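Local coordinates for Slr0280 protein (Synechocystis sp., PDB 5H3K) that is of unknown function but carries a phosphodiester glycosidase (NAGPA-type) domain and so may cleave sugar phosphodiester bonds, at residues R228-R231 with S236-H239; V238-P243 with L259-R264; G68-Q71 with T76-G79; G291-T296 with A554-G559. All coordinates share one frame; numbering follows the deposited sequence.

Contact 1. Residues R228-R231 with S236-H239; sequences RLER and SKVH
The beta hairpin of strands 226-232 and 235-241 carries E230 and H239 as diagonal neighbours on one face of its sheet, and here the two side chains join. H239 NE2 donates to E230 OE1 over 2.9 Å, with the oxygen lying near the imidazole plane. The bond is slightly bent, 154° at the hydrogen, and it meets the carboxylate on its anti side, a little out of the carboxylate plane. The E230 chain is stretched out from the start, CG lying opposite the backbone N (chi1 177°), which carries OE1 past the end of the imidazole. K237 runs alongside E230 in the same direction, its CD 3.6 Å from E230 OE1. Its NZ goes on to a water that in turn donates to E230 OE1 at 2.7 Å, so OE1 takes two donors and the opposite charges are likely to attract through this bridge.

Underneath is a regular antiparallel ladder, with R228–H239 and E230–K237 as the hydrogen-bonded pairs; E230 N to K237 O, for example, measures 2.8 Å. Strand 226-232 is the outermost in this four-stranded sheet, while strand 235-241 also pairs with strand 185-190. On the opposite face L229 CD1 touches V238 CG2 at 3.9 Å and comes within 3.2 Å of K237 O. S236 sits on that face too, its OG bonded to A192 O.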
loop_
_atom_site.group_PDB
_atom_site.type_symbol
_atom_site.label_atom_id
_atom_site.label_comp_id
_atom_site.label_asym_id
_atom_site.label_seq_id
_atom_site.Cartn_x
_atom_site.Cartn_y
_atom_site.Cartn_z
ATOM N N ARG A 228 19.845 4.530 24.479
ATOM C CA ARG A 228 20.824 3.570 24.963
ATOM C C ARG A 228 21.506 2.938 23.777
ATOM O O ARG A 228 20.852 2.563 22.793
ATOM C CB ARG A 228 20.123 2.483 25.778
ATOM C CG ARG A 228 21.046 1.593 26.589
ATOM C CD ARG A 228 20.205 0.801 27.574
ATOM N NE ARG A 228 20.997 0.109 28.587
ATOM C CZ ARG A 228 21.229 0.593 29.801
ATOM N NH1 ARG A 228 20.729 1.780 30.145
ATOM N NH2 ARG A 228 21.951 -0.109 30.667
ATOM N N LEU A 229 22.824 2.812 23.879
ATOM C CA LEU A 229 23.641 2.240 22.824
ATOM C C LEU A 229 23.708 0.721 22.973
ATOM O O LEU A 229 23.892 0.213 24.078
ATOM C CB LEU A 229 25.044 2.848 22.920
ATOM C CG LEU A 229 26.015 2.831 21.740
ATOM C CD1 LEU A 229 25.264 2.937 20.435
ATOM C CD2 LEU A 229 26.998 3.988 21.865
ATOM N N GLU A 230 23.544 -0.001 21.864
ATOM C CA GLU A 230 23.814 -1.440 21.837
ATOM C C GLU A 230 24.910 -1.720 20.821
ATOM O O GLU A 230 24.800 -1.341 19.645
ATOM C CB GLU A 230 22.570 -2.250 21.461
ATOM C CG GLU A 230 22.846 -3.760 21.341
ATOM C CD GLU A 230 21.764 -4.525 20.582
ATOM O OE1 GLU A 230 20.840 -3.883 20.031
ATOM O OE2 GLU A 230 21.836 -5.776 20.518
ATOM N N ARG A 231 25.969 -2.384 21.266
ATOM C CA ARG A 231 27.042 -2.775 20.364
ATOM C C ARG A 231 26.623 -4.038 19.625
ATOM O O ARG A 231 26.040 -4.955 20.221
ATOM C CB ARG A 231 28.346 -3.013 21.134
ATOM C CG ARG A 231 29.144 -1.751 21.432
ATOM C CD ARG A 231 28.562 -0.953 22.588
ATOM N NE ARG A 231 29.417 0.173 22.967
ATOM C CZ ARG A 231 29.200 0.959 24.018
ATOM N NH1 ARG A 231 28.163 0.736 24.810
ATOM N NH2 ARG A 231 30.027 1.962 24.285
ATOM N N SER A 236 26.355 -0.701 15.334
ATOM C CA SER A 236 25.830 -0.219 16.600
ATOM C C SER A 236 24.370 0.162 16.419
ATOM O O SER A 236 23.933 0.508 15.315
ATOM C CB SER A 236 26.641 0.983 17.083
ATOM O OG SER A 236 28.030 0.678 17.116
ATOM N N LYS A 237 23.605 0.069 17.498
ATOM C CA LYS A 237 22.218 0.508 17.486
ATOM C C LYS A 237 22.004 1.521 18.589
ATOM O O LYS A 237 22.530 1.361 19.691
ATOM C CB LYS A 237 21.284 -0.689 17.675
ATOM C CG LYS A 237 21.366 -1.686 16.536
ATOM C CD LYS A 237 20.313 -2.774 16.662
ATOM C CE LYS A 237 20.565 -3.857 15.617
ATOM N NZ LYS A 237 19.437 -4.811 15.500
ATOM N N VAL A 238 21.239 2.567 18.291
ATOM C CA VAL A 238 20.851 3.524 19.311
ATOM C C VAL A 238 19.354 3.388 19.536
ATOM O O VAL A 238 18.547 3.709 18.652
ATOM C CB VAL A 238 21.190 4.964 18.913
ATOM C CG1 VAL A 238 20.951 5.903 20.101
ATOM C CG2 VAL A 238 22.643 5.067 18.445
ATOM N N HIS A 239 18.989 2.896 20.716
ATOM C CA HIS A 239 17.602 2.597 21.054
ATOM C C HIS A 239 16.952 3.743 21.800
ATOM O O HIS A 239 17.448 4.153 22.848
ATOM C CB HIS A 239 17.552 1.352 21.927
ATOM C CG HIS A 239 18.035 0.127 21.235
ATOM N ND1 HIS A 239 17.194 -0.688 20.501
ATOM C CD2 HIS A 239 19.272 -0.413 21.128
ATOM C CE1 HIS A 239 17.891 -1.681 19.986
ATOM N NE2 HIS A 239 19.160 -1.537 20.344
HETATM O O HOH W 1 19.066 -5.283 18.620
#

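Contact 2. Residues V238-P243 with L259-R264; sequences VHFQLP and LVIDAR
With CG turned anti to its own carbonyl carbon (chi1 -73°), F240 sends its ring from strand 235-241 toward I261. There the matching torsion (chi1 -58°) places CG1 anti to the carbonyl carbon and CG2 anti to the backbone N, so that both branches of the isoleucine can meet the far end of the phenyl group. F240 CZ is 3.6 Å from I261 CG2, and F240 CE1 lies 3.9 Å from that same methyl. I261 CD1 closes in as well, 4.0 Å from F240 CZ, the two side chains crossing obliquely.

This is the interior of a beta sandwich: strand 235-241 and strand 258-264 belong to two separate four-stranded antiparallel sheets laid against each other, both with strand order 1-2-4-3. No hydrogen bond links the segments, and only side chains meet. Cutting F240 back to an alanine is likely to leave I261 CG2 and CD1 without their partner and open a gap between the sheets, beside L248 and V167, which the ring also touches.

A second, lighter touch follows two residues along, where the chain has left the strand: L242 CD2 rests 4.0 Å from A263 CB. Their CA atoms, 7.7 Å apart, are the nearest across the two segments. Between I261 and A263, D262 points away from strand 235-241 and forms a salt bridge with R166.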
loop_
_atom_site.group_PDB
_atom_site.type_symbol
_atom_site.label_atom_id
_atom_site.label_comp_id
_atom_site.label_asym_id
_atom_site.label_seq_id
_atom_site.Cartn_x
_atom_site.Cartn_y
_atom_site.Cartn_z
ATOM N N VAL A 238 21.239 2.567 18.291
ATOM C CA VAL A 238 20.851 3.524 19.311
ATOM C C VAL A 238 19.354 3.388 19.536
ATOM O O VAL A 238 18.547 3.709 18.652
ATOM C CB VAL A 238 21.190 4.964 18.913
ATOM C CG1 VAL A 238 20.951 5.903 20.101
ATOM C CG2 VAL A 238 22.643 5.067 18.445
ATOM N N HIS A 239 18.989 2.896 20.716
ATOM C CA HIS A 239 17.602 2.597 21.054
ATOM C C HIS A 239 16.952 3.743 21.800
ATOM O O HIS A 239 17.448 4.153 22.848
ATOM C CB HIS A 239 17.552 1.352 21.927
ATOM C CG HIS A 239 18.035 0.127 21.235
ATOM N ND1 HIS A 239 17.194 -0.688 20.501
ATOM C CD2 HIS A 239 19.272 -0.413 21.128
ATOM C CE1 HIS A 239 17.891 -1.681 19.986
ATOM N NE2 HIS A 239 19.160 -1.537 20.344
ATOM N N PHE A 240 15.835 4.246 21.270
ATOM C CA PHE A 240 15.155 5.405 21.849
ATOM C C PHE A 240 13.817 5.059 22.468
ATOM O O PHE A 240 13.016 4.314 21.886
ATOM C CB PHE A 240 14.898 6.477 20.780
ATOM C CG PHE A 240 16.135 7.209 20.341
ATOM C CD1 PHE A 240 16.956 6.684 19.350
ATOM C CD2 PHE A 240 16.478 8.423 20.922
ATOM C CE1 PHE A 240 18.113 7.364 18.946
ATOM C CE2 PHE A 240 17.630 9.115 20.522
ATOM C CZ PHE A 240 18.445 8.585 19.532
ATOM N N GLN A 241 13.570 5.642 23.635
ATOM C CA GLN A 241 12.240 5.697 24.214
ATOM C C GLN A 241 11.761 7.152 24.118
ATOM O O GLN A 241 12.307 8.047 24.765
ATOM C CB GLN A 241 12.270 5.238 25.669
ATOM C CG GLN A 241 10.895 5.183 26.324
ATOM C CD GLN A 241 10.062 4.008 25.827
ATOM O OE1 GLN A 241 10.595 2.925 25.569
ATOM N NE2 GLN A 241 8.753 4.218 25.688
ATOM N N LEU A 242 10.744 7.393 23.301
ATOM C CA LEU A 242 10.318 8.763 23.001
ATOM C C LEU A 242 9.005 9.124 23.669
ATOM O O LEU A 242 8.141 8.265 23.843
ATOM C CB LEU A 242 10.154 8.939 21.487
ATOM C CG LEU A 242 11.409 8.711 20.645
ATOM C CD1 LEU A 242 11.090 8.764 19.154
ATOM C CD2 LEU A 242 12.480 9.729 21.009
ATOM N N PRO A 243 8.842 10.405 24.030
ATOM C CA PRO A 243 7.530 10.903 24.453
ATOM C C PRO A 243 6.510 10.655 23.341
ATOM O O PRO A 243 6.876 10.658 22.155
ATOM C CB PRO A 243 7.761 12.409 24.615
ATOM C CG PRO A 243 9.232 12.561 24.831
ATOM C CD PRO A 243 9.874 11.455 24.040
ATOM N N LEU A 259 26.424 11.775 12.515
ATOM C CA LEU A 259 25.033 11.402 12.317
ATOM C C LEU A 259 24.237 12.194 13.342
ATOM O O LEU A 259 24.493 12.104 14.545
ATOM C CB LEU A 259 24.812 9.895 12.502
ATOM C CG LEU A 259 23.430 9.386 12.065
ATOM C CD1 LEU A 259 23.280 9.464 10.550
ATOM C CD2 LEU A 259 23.155 7.971 12.555
ATOM N N VAL A 260 23.290 12.996 12.866
ATOM C CA VAL A 260 22.501 13.840 13.743
ATOM C C VAL A 260 21.108 13.240 13.913
ATOM O O VAL A 260 20.386 13.043 12.931
ATOM C CB VAL A 260 22.380 15.255 13.163
ATOM C CG1 VAL A 260 21.592 16.145 14.102
ATOM C CG2 VAL A 260 23.758 15.834 12.927
ATOM N N ILE A 261 20.732 12.940 15.151
ATOM C CA ILE A 261 19.416 12.356 15.422
ATOM C C ILE A 261 18.541 13.331 16.193
ATOM O O ILE A 261 18.782 13.598 17.368
ATOM C CB ILE A 261 19.535 11.054 16.228
ATOM C CG1 ILE A 261 20.410 10.047 15.483
ATOM C CG2 ILE A 261 18.154 10.468 16.506
ATOM C CD1 ILE A 261 20.903 8.892 16.371
ATOM N N ASP A 262 17.523 13.872 15.533
ATOM C CA ASP A 262 16.645 14.834 16.181
ATOM C C ASP A 262 15.322 14.168 16.581
ATOM O O ASP A 262 14.700 13.470 15.776
ATOM C CB ASP A 262 16.382 16.029 15.258
ATOM C CG ASP A 262 17.635 16.839 14.974
ATOM O OD1 ASP A 262 18.476 16.977 15.877
ATOM O OD2 ASP A 262 17.777 17.349 13.844
ATOM N N ALA A 263 14.909 14.376 17.827
ATOM C CA ALA A 263 13.599 13.908 18.290
ATOM C C ALA A 263 12.644 15.098 18.339
ATOM O O ALA A 263 12.871 16.054 19.080
ATOM C CB ALA A 263 13.708 13.243 19.656
ATOM N N ARG A 264 11.583 15.048 17.538
ATOM C CA ARG A 264 10.642 16.165 17.449
ATOM C C ARG A 264 9.274 15.678 16.975
ATOM O O ARG A 264 9.161 14.591 16.396
ATOM C CB ARG A 264 11.192 17.255 16.508
ATOM C CG ARG A 264 11.377 16.792 15.065
ATOM C CD ARG A 264 12.201 17.781 14.237
ATOM N NE ARG A 264 11.594 19.108 14.214
ATOM C CZ ARG A 264 12.178 20.187 13.705
ATOM N NH1 ARG A 264 13.386 20.096 13.168
ATOM N NH2 ARG A 264 11.555 21.354 13.740
#

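Contact 3. Residues G68-Q71 with T76-G79; sequences GQWQ and TRTG
W70 and R77 face each other as a hydrogen-bonded pair of antiparallel strands, and their backbones are tied both ways, R77 N to W70 O being the shorter bond at 2.7 Å. G68 and G79 form the next such pair, with G79 N 2.8 Å from G68 O. On the other face of the sheet one side-chain bond is added: Q69 NE2 donates to T78 OG1 at 2.9 Å, nearly in the amide plane, and also reaches L137 O.

The aromatic contact belongs to the face of W70 and R77. W70 CG takes the crowded position between backbone N and carbonyl carbon (chi1 65°), which folds the indole over the partner strand. R77 CB then makes a CH-pi contact over the five-membered ring, 3.9 Å from its centroid. This is the hairpin of strands 61-72 and 75-81, and it accepts the indole because G79 lacks a side chain: a CB there would run into W70 CZ3, which already lies 3.4 Å from G79 N.

Of the polar and charged ends, R77 NH1 forms a salt bridge with D126 and W70 NE1 bonds E72. Toward the turn, a water donates to Q71 OE1 at 3.1 Å and accepts a weak bond from T76 OG1.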
loop_
_atom_site.group_PDB
_atom_site.type_symbol
_atom_site.label_atom_id
_atom_site.label_comp_id
_atom_site.label_asym_id
_atom_site.label_seq_id
_atom_site.Cartn_x
_atom_site.Cartn_y
_atom_site.Cartn_z
ATOM N N GLY A 68 20.697 -3.016 -9.470
ATOM C CA GLY A 68 21.058 -3.481 -10.796
ATOM C C GLY A 68 22.411 -2.923 -11.195
ATOM O O GLY A 68 22.807 -1.846 -10.739
ATOM N N GLN A 69 23.129 -3.664 -12.033
ATOM C CA GLN A 69 24.413 -3.213 -12.546
ATOM C C GLN A 69 24.392 -3.243 -14.061
ATOM O O GLN A 69 23.821 -4.155 -14.664
ATOM C CB GLN A 69 25.559 -4.077 -11.999
ATOM C CG GLN A 69 25.925 -3.764 -10.561
ATOM C CD GLN A 69 27.041 -4.647 -10.026
ATOM O OE1 GLN A 69 27.172 -5.811 -10.412
ATOM N NE2 GLN A 69 27.854 -4.093 -9.132
ATOM N N TRP A 70 25.005 -2.232 -14.672
ATOM C CA TRP A 70 25.034 -2.139 -16.124
ATOM C C TRP A 70 26.339 -1.532 -16.626
ATOM O O TRP A 70 27.156 -1.046 -15.840
ATOM C CB TRP A 70 23.840 -1.328 -16.641
ATOM C CG TRP A 70 23.853 0.112 -16.221
ATOM C CD1 TRP A 70 24.347 1.168 -16.928
ATOM C CD2 TRP A 70 23.342 0.651 -14.997
ATOM N NE1 TRP A 70 24.170 2.335 -16.222
ATOM C CE2 TRP A 70 23.564 2.044 -15.028
ATOM C CE3 TRP A 70 22.733 0.090 -13.869
ATOM C CZ2 TRP A 70 23.184 2.888 -13.979
ATOM C CZ3 TRP A 70 22.356 0.931 -12.826
ATOM C CH2 TRP A 70 22.584 2.311 -12.891
ATOM N N GLN A 71 26.515 -1.562 -17.946
ATOM C CA GLN A 71 27.697 -1.014 -18.602
ATOM C C GLN A 71 27.437 0.385 -19.137
ATOM O O GLN A 71 26.477 0.610 -19.875
ATOM C CB GLN A 71 28.098 -1.912 -19.772
ATOM C CG GLN A 71 29.119 -2.976 -19.446
ATOM C CD GLN A 71 30.236 -3.007 -20.473
ATOM O OE1 GLN A 71 31.250 -2.327 -20.314
ATOM N NE2 GLN A 71 30.043 -3.777 -21.546
ATOM N N THR A 76 31.452 -0.501 -15.250
ATOM C CA THR A 76 30.324 -1.121 -14.568
ATOM C C THR A 76 29.702 -0.129 -13.579
ATOM O O THR A 76 30.378 0.371 -12.676
ATOM C CB THR A 76 30.753 -2.389 -13.815
ATOM O OG1 THR A 76 31.341 -3.310 -14.739
ATOM C CG2 THR A 76 29.555 -3.047 -13.148
ATOM N N ARG A 77 28.417 0.166 -13.758
ATOM C CA ARG A 77 27.727 1.082 -12.857
ATOM C C ARG A 77 26.811 0.285 -11.952
ATOM O O ARG A 77 26.301 -0.763 -12.350
ATOM C CB ARG A 77 26.906 2.112 -13.637
ATOM C CG ARG A 77 27.699 2.931 -14.651
ATOM C CD ARG A 77 28.720 3.840 -13.978
ATOM N NE ARG A 77 29.405 4.682 -14.955
ATOM C CZ ARG A 77 28.966 5.877 -15.348
ATOM N NH1 ARG A 77 27.845 6.377 -14.837
ATOM N NH2 ARG A 77 29.646 6.576 -16.248
ATOM N N THR A 78 26.610 0.778 -10.734
ATOM C CA THR A 78 25.691 0.135 -9.803
ATOM C C THR A 78 24.589 1.096 -9.419
ATOM O O THR A 78 24.855 2.244 -9.018
ATOM C CB THR A 78 26.399 -0.331 -8.521
ATOM O OG1 THR A 78 27.500 -1.181 -8.864
ATOM C CG2 THR A 78 25.416 -1.105 -7.627
ATOM N N GLY A 79 23.349 0.626 -9.540
ATOM C CA GLY A 79 22.187 1.422 -9.198
ATOM C C GLY A 79 21.379 0.754 -8.096
ATOM O O GLY A 79 21.292 -0.468 -8.051
HETATM O O HOH W 2 32.731 -2.284 -17.597
#

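Contact 4. Residues G291-T296 with A554-G559; sequences GQFPVT and AGASLG
F293 sets the CE2–CZ side of its ring against the backbone and methyl group of A556, and this is the tight part of the contact. Its CE2 atom carries most of it: F293 CE2 is 3.7 Å from A556 CB and equally 3.7 Å from A556 N. Neighbouring F293 CZ stands 4.1 Å from the same A556 CB. G555 C comes up at the edge of the ring, 4.1 Å from F293 CE2. With CG anti to the carbonyl carbon (chi1 -69°), the phenyl group leans off its strand toward the loop, and I564 touches both F293 and A556.

Strand 291-300 is part of the eight-stranded antiparallel sheet, and the loop it meets leads into helix 558-567 within the phosphodiester glycosidase region, so the F293 ring bridges from the strand to the loop and to I564 of the helix. A serine in its place would probably leave the A556 methyl and I564 without their aromatic neighbour and open a gap between the sheet and the loop and helix it packs on.

The contact thins out toward both ends of the loop segment. A554, partly exposed, turns its CB away from the strand and brings only its carbonyl O to 4.0 Å from F293 CE2; that oxygen and G555 O are both held by the guanidinium group of R550. Beyond A556 the chain leaves the strand altogether. S557, also partly exposed, is the N-cap of the helix: its side chain caps a backbone N a little further along, while E560 OE1 accepts from S557 N, a pattern consistent with a capping box.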
loop_
_atom_site.group_PDB
_atom_site.type_symbol
_atom_site.label_atom_id
_atom_site.label_comp_id
_atom_site.label_asym_id
_atom_site.label_seq_id
_atom_site.Cartn_x
_atom_site.Cartn_y
_atom_site.Cartn_z
ATOM N N GLY A 291 -5.871 20.835 13.245
ATOM C CA GLY A 291 -4.441 20.711 13.468
ATOM C C GLY A 291 -3.618 20.553 12.204
ATOM O O GLY A 291 -4.129 20.693 11.094
ATOM N N GLN A 292 -2.332 20.260 12.382
ATOM C CA GLN A 292 -1.386 20.144 11.272
ATOM C C GLN A 292 -1.041 18.669 11.071
ATOM O O GLN A 292 -0.565 18.010 11.999
ATOM C CB GLN A 292 -0.114 20.940 11.577
ATOM C CG GLN A 292 0.964 20.828 10.501
ATOM C CD GLN A 292 2.118 21.801 10.693
ATOM O OE1 GLN A 292 3.058 21.532 11.444
ATOM N NE2 GLN A 292 2.056 22.934 9.999
ATOM N N PHE A 293 -1.308 18.149 9.872
ATOM C CA PHE A 293 -1.140 16.719 9.596
ATOM C C PHE A 293 -0.032 16.473 8.596
ATOM O O PHE A 293 -0.111 16.945 7.458
ATOM C CB PHE A 293 -2.428 16.128 9.004
ATOM C CG PHE A 293 -3.583 16.060 9.970
ATOM C CD1 PHE A 293 -4.346 17.190 10.255
ATOM C CD2 PHE A 293 -3.933 14.849 10.562
ATOM C CE1 PHE A 293 -5.430 17.119 11.138
ATOM C CE2 PHE A 293 -5.010 14.763 11.444
ATOM C CZ PHE A 293 -5.763 15.902 11.740
ATOM N N PRO A 294 1.001 15.713 8.994
ATOM C CA PRO A 294 1.959 15.261 7.976
ATOM C C PRO A 294 1.250 14.280 7.041
ATOM O O PRO A 294 0.598 13.346 7.527
ATOM C CB PRO A 294 3.045 14.539 8.790
ATOM C CG PRO A 294 2.862 15.033 10.214
ATOM C CD PRO A 294 1.373 15.276 10.350
ATOM N N VAL A 295 1.340 14.506 5.729
ATOM C CA VAL A 295 0.673 13.654 4.746
ATOM C C VAL A 295 1.624 13.209 3.634
ATOM O O VAL A 295 2.395 14.011 3.091
ATOM C CB VAL A 295 -0.557 14.369 4.120
ATOM C CG1 VAL A 295 -1.154 13.549 2.992
ATOM C CG2 VAL A 295 -1.626 14.640 5.177
ATOM N N THR A 296 1.582 11.920 3.300
ATOM C CA THR A 296 2.351 11.387 2.188
ATOM C C THR A 296 1.439 11.142 0.994
ATOM O O THR A 296 0.366 10.530 1.124
ATOM C CB THR A 296 3.003 10.044 2.547
ATOM O OG1 THR A 296 3.611 10.126 3.841
ATOM C CG2 THR A 296 4.053 9.683 1.511
ATOM N N ALA A 554 -3.997 13.315 17.731
ATOM C CA ALA A 554 -4.433 12.033 17.185
ATOM C C ALA A 554 -4.514 12.022 15.654
ATOM O O ALA A 554 -4.281 13.045 14.986
ATOM C CB ALA A 554 -5.770 11.637 17.792
ATOM N N GLY A 555 -4.844 10.854 15.103
ATOM C CA GLY A 555 -5.098 10.727 13.673
ATOM C C GLY A 555 -6.398 11.437 13.329
ATOM O O GLY A 555 -7.117 11.899 14.219
ATOM N N ALA A 556 -6.703 11.540 12.041
ATOM C CA ALA A 556 -7.868 12.305 11.599
ATOM C C ALA A 556 -9.169 11.553 11.824
ATOM O O ALA A 556 -9.205 10.333 11.723
ATOM C CB ALA A 556 -7.733 12.673 10.118
ATOM N N SER A 557 -10.238 12.290 12.131
ATOM C CA SER A 557 -11.593 11.774 12.023
ATOM C C SER A 557 -11.945 11.726 10.544
ATOM O O SER A 557 -11.198 12.247 9.717
ATOM C CB SER A 557 -12.586 12.688 12.747
ATOM O OG SER A 557 -12.692 13.937 12.078
ATOM N N LEU A 558 -13.070 11.102 10.198
ATOM C CA LEU A 558 -13.499 11.065 8.792
ATOM C C LEU A 558 -13.728 12.475 8.219
ATOM O O LEU A 558 -13.353 12.760 7.075
ATOM C CB LEU A 558 -14.757 10.202 8.611
ATOM C CG LEU A 558 -14.630 8.699 8.870
ATOM C CD1 LEU A 558 -16.031 8.081 8.941
ATOM C CD2 LEU A 558 -13.789 8.030 7.786
ATOM N N GLY A 559 -14.347 13.355 9.003
ATOM C CA GLY A 559 -14.576 14.719 8.559
ATOM C C GLY A 559 -13.292 15.500 8.345
ATOM O O GLY A 559 -13.154 16.256 7.369
#

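Overall arrangement
From the N terminus, contact 3 comes first, closing the short hairpin 68-79 in the N-terminal part of the chain. Contact 1 closes a second local hairpin much later, its centre about 34 Å from that of contact 3. Contact 2 begins where contact 1 ends: the two share V238 and H239 on strand 235-241, and the chain then returns after 15 residues in the facing sheet, so hairpin and sandwich are tied through one strand. Contact 4 spans by far the longest loop, 257 residues, bringing strand 291-300 back to the start of helix 558-567. None lies within another, and contacts 2 and 4 come no nearer than about 9 Å between nearest atoms.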